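Local atomic coordinates of protein LST4 (Kluyveromyces lactis, PDB entry 4ZY8), a protein that probably takes part in extracellular amino acid uptake and in protein trafficking from the Golgi to the plasma membrane, and is represented here by its longin domain. Residues D105-P108 with V109-C113. Sequence-based numbering, arbitrary orientation. Where two conformers were deposited one is given.
Sequences DVLP and VLTEC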
ATOM      1  N   ASP A 105      14.479  -7.004  -8.069  1.00 50.12           N
ATOM      2  CA  ASP A 105      15.036  -6.604  -9.342  1.00 49.50           C
ATOM      3  C   ASP A 105      14.111  -5.787 -10.214  1.00 48.05           C
ATOM      4  O   ASP A 105      14.454  -5.442 -11.312  1.00 45.77           O
ATOM      5  CB  ASP A 105      15.611  -7.781 -10.105  1.00 58.67           C
ATOM      6  CG  ASP A 105      14.632  -8.846 -10.348  1.00 63.67           C
ATOM      7  OD1 ASP A 105      13.439  -8.604 -10.214  1.00 68.40           O
ATOM      8  OD2 ASP A 105      15.062  -9.947 -10.691  1.00 73.86           O
ATOM      9  N   VAL A 106      12.940  -5.493  -9.689  1.00 39.79           N
ATOM     10  CA  VAL A 106      12.021  -4.523 -10.259  1.00 37.09           C
ATOM     11  C   VAL A 106      12.388  -3.080  -9.860  1.00 41.55           C
ATOM     12  O   VAL A 106      11.906  -2.110 -10.468  1.00 36.92           O
ATOM     13  CB  VAL A 106      10.557  -4.872  -9.817  1.00 42.57           C
ATOM     14  CG1 VAL A 106       9.538  -3.870 -10.328  1.00 45.20           C
ATOM     15  CG2 VAL A 106      10.178  -6.268 -10.296  1.00 39.52           C
ATOM     16  N   LEU A 107      13.248  -2.935  -8.849  1.00 35.21           N
ATOM     17  CA  LEU A 107      13.575  -1.604  -8.310  1.00 38.32           C
ATOM     18  C   LEU A 107      14.014  -0.592  -9.378  1.00 31.21           C
ATOM     19  O   LEU A 107      13.597   0.562  -9.323  1.00 34.25           O
ATOM     20  CB  LEU A 107      14.636  -1.702  -7.185  1.00 38.02           C
ATOM     21  CG  LEU A 107      14.914  -0.364  -6.460  1.00 38.91           C
ATOM     22  CD1 LEU A 107      13.673   0.240  -5.776  1.00 33.55           C
ATOM     23  CD2 LEU A 107      16.083  -0.450  -5.458  1.00 34.25           C
ATOM     24  N   PRO A 108      14.854  -1.003 -10.360  1.00 35.02           N
ATOM     25  CA  PRO A 108      15.187  -0.005 -11.395  1.00 39.44           C
ATOM     26  C   PRO A 108      13.972   0.530 -12.185  1.00 41.65           C
ATOM     27  O   PRO A 108      13.883   1.723 -12.470  1.00 39.80           O
ATOM     28  CB  PRO A 108      16.114  -0.781 -12.347  1.00 39.91           C
ATOM     29  CG  PRO A 108      16.664  -1.886 -11.543  1.00 42.86           C
ATOM     30  CD  PRO A 108      15.605  -2.260 -10.553  1.00 37.32           C
ATOM     31  N   VAL A 109      13.044  -0.349 -12.536  1.00 38.78           N
ATOM     32  CA  VAL A 109      11.855   0.062 -13.288  1.00 39.28           C
ATOM     33  C   VAL A 109      10.887   0.850 -12.397  1.00 37.10           C
ATOM     34  O   VAL A 109      10.320   1.868 -12.799  1.00 36.97           O
ATOM     35  CB  VAL A 109      11.140  -1.165 -13.883  1.00 41.17           C
ATOM     36  CG1 VAL A 109       9.917  -0.728 -14.664  1.00 39.06           C
ATOM     37  CG2 VAL A 109      12.096  -1.925 -14.804  1.00 44.37           C
ATOM     38  N   LEU A 110      10.719   0.363 -11.176  1.00 35.41           N
ATOM     39  CA  LEU A 110       9.897   1.028 -10.195  1.00 37.08           C
ATOM     40  C   LEU A 110      10.365   2.468 -10.013  1.00 38.14           C
ATOM     41  O   LEU A 110       9.547   3.372  -9.950  1.00 38.68           O
ATOM     42  CB  LEU A 110       9.923   0.266  -8.867  1.00 32.95           C
ATOM     43  CG  LEU A 110       9.105   0.892  -7.745  1.00 36.05           C
ATOM     44  CD1 LEU A 110       7.617   0.914  -8.109  1.00 40.20           C
ATOM     45  CD2 LEU A 110       9.337   0.172  -6.420  1.00 40.64           C
ATOM     46  N   THR A 111      11.678   2.689  -9.957  1.00 37.65           N
ATOM     47  CA  THR A 111      12.171   4.038  -9.736  1.00 33.55           C
ATOM     48  C   THR A 111      12.110   4.836 -11.046  1.00 34.45           C
ATOM     49  O   THR A 111      11.753   6.014 -11.032  1.00 37.94           O
ATOM     50  CB  THR A 111      13.614   4.041  -9.107  1.00 38.73           C
ATOM     51  OG1 THR A 111      14.513   3.252  -9.886  1.00 40.76           O
ATOM     52  CG2 THR A 111      13.580   3.458  -7.705  1.00 42.32           C
ATOM     53  N   GLU A 112      12.337   4.182 -12.185  1.00 36.36           N
ATOM     54  CA  GLU A 112      12.210   4.863 -13.481  1.00 42.17           C
ATOM     55  C   GLU A 112      10.781   5.325 -13.764  1.00 39.01           C
ATOM     56  O   GLU A 112      10.564   6.397 -14.320  1.00 40.64           O
ATOM     57  CB  GLU A 112      12.651   3.941 -14.624  1.00 42.85           C
ATOM     58  CG  GLU A 112      14.148   3.868 -14.833  1.00 48.64           C
ATOM     59  CD  GLU A 112      14.540   2.693 -15.708  1.00 57.01           C
ATOM     60  OE1 GLU A 112      13.625   1.935 -16.124  1.00 55.88           O
ATOM     61  OE2 GLU A 112      15.757   2.519 -15.961  1.00 59.12           O
ATOM     62  N   CYS A 113       9.811   4.510 -13.372  1.00 35.61           N
ATOM     63  CA  CYS A 113       8.404   4.787 -13.652  0.88 36.80           C
ATOM     64  C   CYS A 113       7.690   5.461 -12.486  1.00 34.86           C
ATOM     65  O   CYS A 113       6.479   5.627 -12.537  1.00 35.03           O
ATOM     66  CB  CYS A 113       7.653   3.483 -13.996  0.88 38.51           C
ATOM     67  SG  CYS A 113       8.047   2.776 -15.636  0.88 62.58           S
TER
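V106 O accepts from L110 N at 2.8 Å in an almost straight bond (N-H...O 176°), an i to i+4 bond leading into helix 107-112. This short helix of the longin domain leads from strand 95-103 of the antiparallel sheet to the long helix 114-134. The next two bonds follow in sequence: T111 N to L107 O, and E112 N to P108 O, both 2.9 Å. C113 N then reaches V109 O at 2.8 Å, and C113 leaves helical geometry to become the N-cap residue of the following helix. P108 is well suited to the first turn, where backbone amides have no acceptor earlier in the helix, so its missing N-H costs no bond; its carbonyl still accepts from E112 N.

The side chain of T111 turns back on the same backbone. With chi1 at 53°, T111 OG1 sits between its own N and carbonyl carbon, 2.9 Å from L107 O and 3.1 Å from P108 O; its single proton could go to either. L107 O is therefore approached by both the amide and the hydroxyl of T111.

The apolar side chains of V106, L107 and L110 pack this turn against the rest of the domain. V106 and L110 both rest on L167, and L110, the buried residue of this turn, also meets V80, F82 and I71 of the sheet. L107 touches I71 too, at the edge strand 68-74. The side chain of L107 crosses that of T111 at a slant, bringing L107 CD1 to 3.8 Å from T111 CG2.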